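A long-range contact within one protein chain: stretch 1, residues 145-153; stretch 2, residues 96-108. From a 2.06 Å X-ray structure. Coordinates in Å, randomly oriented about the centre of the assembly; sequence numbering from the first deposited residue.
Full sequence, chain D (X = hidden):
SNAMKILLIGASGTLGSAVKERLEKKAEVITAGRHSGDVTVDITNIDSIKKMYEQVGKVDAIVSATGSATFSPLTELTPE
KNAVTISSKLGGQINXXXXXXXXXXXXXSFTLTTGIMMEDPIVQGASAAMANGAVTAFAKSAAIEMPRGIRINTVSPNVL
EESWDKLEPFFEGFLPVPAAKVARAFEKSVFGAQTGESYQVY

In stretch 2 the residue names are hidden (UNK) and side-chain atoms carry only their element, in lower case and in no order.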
# COMPACT_ATOMS: atom_id res chain seq x y z
N GLU D 145 -2.59 16.73 5.98
CA GLU D 145 -3.27 16.80 7.27
C GLU D 145 -2.34 17.02 8.47
O GLU D 145 -2.79 17.01 9.61
CB GLU D 145 -4.11 15.54 7.51
CG GLU D 145 -5.38 15.47 6.65
CD GLU D 145 -6.28 14.33 7.09
OE1 GLU D 145 -6.30 13.28 6.39
OE2 GLU D 145 -6.94 14.50 8.15
N MSE D 146 -1.05 17.22 8.22
CA MSE D 146 -0.11 17.34 9.34
C MSE D 146 -0.34 18.61 10.12
O MSE D 146 -0.56 19.66 9.53
CB MSE D 146 1.34 17.22 8.86
CG MSE D 146 1.69 15.78 8.45
SE MSE D 146 1.89 14.59 10.03
CE MSE D 146 1.94 12.87 9.16
N PRO D 147 -0.36 18.51 11.46
CA PRO D 147 -0.51 19.72 12.29
C PRO D 147 0.83 20.40 12.51
O PRO D 147 1.87 19.77 12.29
CB PRO D 147 -1.04 19.18 13.62
CG PRO D 147 -0.51 17.75 13.70
CD PRO D 147 -0.25 17.28 12.28
N ARG D 148 0.80 21.68 12.92
CA ARG D 148 1.99 22.41 13.40
C ARG D 148 3.21 22.45 12.43
O ARG D 148 4.37 22.54 12.86
CB ARG D 148 2.38 21.88 14.79
CG ARG D 148 1.23 21.89 15.81
CD ARG D 148 1.65 21.32 17.16
NE ARG D 148 1.85 19.86 17.20
CZ ARG D 148 3.04 19.26 17.20
NH1 ARG D 148 3.11 17.94 17.28
NH2 ARG D 148 4.17 19.99 17.14
N GLY D 149 2.92 22.42 11.14
CA GLY D 149 3.93 22.59 10.07
C GLY D 149 4.78 21.36 9.81
O GLY D 149 5.80 21.42 9.12
N ILE D 150 4.35 20.23 10.37
CA ILE D 150 5.08 18.99 10.26
C ILE D 150 5.09 18.47 8.82
O ILE D 150 4.08 18.57 8.11
CB ILE D 150 4.52 17.95 11.23
CG1 ILE D 150 4.95 18.28 12.68
CG2 ILE D 150 4.98 16.56 10.85
CD1 ILE D 150 4.01 17.78 13.78
N ARG D 151 6.24 17.96 8.38
CA ARG D 151 6.38 17.44 7.00
C ARG D 151 6.55 15.93 7.00
O ARG D 151 6.95 15.33 8.01
CB ARG D 151 7.56 18.11 6.28
CG ARG D 151 7.52 19.67 6.33
CD ARG D 151 8.78 20.30 5.70
NE ARG D 151 9.95 20.03 6.52
CZ ARG D 151 10.90 19.13 6.26
NH1 ARG D 151 10.90 18.41 5.15
NH2 ARG D 151 11.89 18.99 7.11
N ILE D 152 6.21 15.30 5.87
CA ILE D 152 6.41 13.85 5.72
C ILE D 152 6.76 13.49 4.28
O ILE D 152 6.03 13.83 3.34
CB ILE D 152 5.17 13.03 6.25
CG1 ILE D 152 5.36 11.52 5.97
CG2 ILE D 152 3.84 13.53 5.59
CD1 ILE D 152 4.45 10.63 6.82
N ASN D 153 7.89 12.80 4.12
CA ASN D 153 8.33 12.34 2.80
C ASN D 153 8.73 10.86 2.84
O ASN D 153 8.88 10.30 3.92
CB ASN D 153 9.55 13.14 2.31
CG ASN D 153 9.29 14.63 2.22
OD1 ASN D 153 8.44 15.07 1.44
ND2 ASN D 153 10.03 15.41 3.01
N UNK D 96 4.34 4.05 13.23
CA UNK D 96 5.30 5.03 13.77
C UNK D 96 4.83 6.46 13.52
O UNK D 96 5.13 7.37 14.30
c UNK D 96 6.70 4.85 13.20
c UNK D 96 7.83 3.28 14.93
c UNK D 96 7.46 3.55 13.44
c UNK D 96 8.70 3.61 12.57
N UNK D 97 4.12 6.68 12.41
CA UNK D 97 3.53 7.99 12.11
C UNK D 97 2.27 8.20 12.95
O UNK D 97 2.14 9.23 13.63
c UNK D 97 2.41 9.38 10.35
c UNK D 97 4.51 8.13 9.78
c UNK D 97 3.22 8.14 10.60
N UNK D 98 1.35 7.24 12.93
CA UNK D 98 0.10 7.42 13.69
C UNK D 98 0.34 7.65 15.18
O UNK D 98 -0.42 8.36 15.83
c UNK D 98 -0.88 6.25 13.49
c UNK D 98 -1.23 5.94 12.02
c UNK D 98 -2.20 4.79 11.98
c UNK D 98 -1.82 7.15 11.29
N UNK D 99 1.38 7.03 15.73
CA UNK D 99 1.68 7.15 17.18
C UNK D 99 2.73 8.23 17.54
O UNK D 99 2.89 8.56 18.71
c UNK D 99 -0.26 4.92 18.49
c UNK D 99 0.97 4.69 17.60
c UNK D 99 1.52 3.29 17.81
c UNK D 99 2.05 5.78 17.76
N UNK D 100 3.41 8.77 16.53
CA UNK D 100 4.53 9.71 16.72
C UNK D 100 4.33 11.20 16.46
O UNK D 100 5.23 12.00 16.77
N UNK D 101 3.17 11.61 15.91
CA UNK D 101 2.93 13.04 15.63
C UNK D 101 3.08 13.91 16.88
O UNK D 101 3.65 15.01 16.83
c UNK D 101 0.03 12.34 13.05
c UNK D 101 1.54 13.27 14.93
c UNK D 101 1.28 14.76 14.70
c UNK D 101 1.47 12.53 13.59
N UNK D 102 2.62 13.38 18.01
CA UNK D 102 2.65 14.07 19.28
C UNK D 102 4.08 14.19 19.83
O UNK D 102 4.34 15.00 20.71
o UNK D 102 0.06 15.04 19.75
o UNK D 102 -0.67 13.18 20.64
c UNK D 102 0.27 13.90 20.21
c UNK D 102 1.71 13.39 20.30
N UNK D 103 5.01 13.41 19.27
CA UNK D 103 6.41 13.48 19.64
C UNK D 103 7.23 14.44 18.79
O UNK D 103 8.41 14.63 19.06
o UNK D 103 6.56 11.30 20.63
c UNK D 103 7.06 12.10 19.58
N UNK D 104 6.62 15.03 17.77
CA UNK D 104 7.38 15.94 16.93
C UNK D 104 7.22 17.38 17.35
O UNK D 104 6.11 17.84 17.65
c UNK D 104 9.20 14.74 14.71
c UNK D 104 7.16 14.80 13.25
c UNK D 104 7.65 14.67 14.66
c UNK D 104 7.01 15.81 15.45
N UNK D 105 8.35 18.08 17.37
CA UNK D 105 8.35 19.51 17.55
C UNK D 105 7.67 20.20 16.35
O UNK D 105 7.55 19.62 15.25
o UNK D 105 9.60 19.74 20.15
c UNK D 105 9.78 20.02 17.75
c UNK D 105 10.33 19.71 19.15
n UNK D 105 11.63 19.43 19.22
N UNK D 106 7.22 21.44 16.56
CA UNK D 106 6.64 22.24 15.49
C UNK D 106 7.60 22.29 14.30
O UNK D 106 8.79 22.45 14.49
c UNK D 106 6.35 23.65 16.01
o UNK D 106 4.96 24.77 17.60
o UNK D 106 4.52 22.67 17.26
c UNK D 106 5.20 23.70 17.03
N UNK D 107 7.08 22.12 13.08
CA UNK D 107 7.90 22.14 11.86
C UNK D 107 8.82 20.92 11.72
O UNK D 107 9.73 20.92 10.90
c UNK D 107 8.75 23.43 11.77
c UNK D 107 8.02 24.74 12.12
n UNK D 107 6.72 25.67 8.68
c UNK D 107 6.60 25.40 10.15
c UNK D 107 7.89 25.68 10.94
N UNK D 108 8.59 19.88 12.53
CA UNK D 108 9.35 18.63 12.47
C UNK D 108 8.96 17.85 11.22
O UNK D 108 8.14 18.32 10.43
O HOH W 1 0.42 16.94 17.65
O HOH W 2 9.79 22.10 8.37
O HOH W 3 11.84 20.11 9.70
O HOH W 4 7.42 23.33 7.82

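Position 96 has four side-chain carbons, forked at the second, and stays out of reach of stretch 1. It is Leu96, in a helix that begins earlier in the chain.

Position 97 has one carbon carrying two more. It points toward stretch 1 and meets Met146, a selenomethionine, and Ile152. This is Val97: its CG1 lies 3.7 Å from Met146 CE, its CG2 3.9 Å from Ile152 CD1.

Positions 98 and 99 each carry four carbons forked at the second, and neither touches stretch 1. They are Leu98 and Leu99.

Position 100 has no side-chain atoms. It is Gly100; a CB here would clash with Leu96 O.

Position 101 has four carbons, forked at the first, with one arm two carbons long. It packs against Met146, Pro147 and Ile150. That branching gives Ile101, whose CG2 is 3.6 Å from Pro147 CG.

Position 102 has two carbons, the second carrying two oxygens. Two oxygens on the second carbon make it a carboxylate, so this is Asp102. Water 1 donates to Asp102 OD1 and accepts from Arg148 NH1, linking the two.

Position 103 has one carbon and one oxygen, turned away from stretch 1. It is Ser103.

Position 104 has four carbons forked at the second; CA-to-CB points toward stretch 1, and the side chain meets Ile150. It is Leu104, with CD1 3.7 Å from Ile150 CG2.

Position 105 has two carbons, the second carrying one oxygen and one nitrogen. It points away and is Asn105.

Position 106 has two carbons, the second carrying two oxygens, one of them close to the Arg148 guanidinium. A carboxylate suits that charge. In Asp106, OD2 forms a salt bridge with Arg148 NH2 at 2.7 Å.

Position 107 has four carbons in a row ending in nitrogen. CA-to-CB points away, yet one of its carbons lies 3.9 Å from Gly149 CA. It is Lys107. Water 4 accepts from its NZ and donates to Gly149 O.

Position 108 has no side-chain atoms. Its backbone O lies 2.8 Å from Arg151 N and 3.1 Å from Ile150 CA. It is Gly108; a CB would clash with Asn105 O.

The contact joins two turns and an apolar patch. Type I' turn 147-150 meets type II turn 105-108. Lys107 N donates to Arg148 O (2.8 Å), and Arg151 N to Gly108 O (2.8 Å). Gly149 has positive phi, and an ideal CB there would clash with Lys107 CE. Arg148 adds side-chain bonds: NH2 and NH1 both donate to Leu104 O, at 2.9 and 3.0 Å. Waters 2 and 3 donate to Lys107 O and accept from Arg151 NE and NH2. The apolar part is Met146, Pro147, Ile150 and Ile152 against Val97, Ile101 and Leu104.

Stretch 2 (96-108) LVLLGIDSLNDKG
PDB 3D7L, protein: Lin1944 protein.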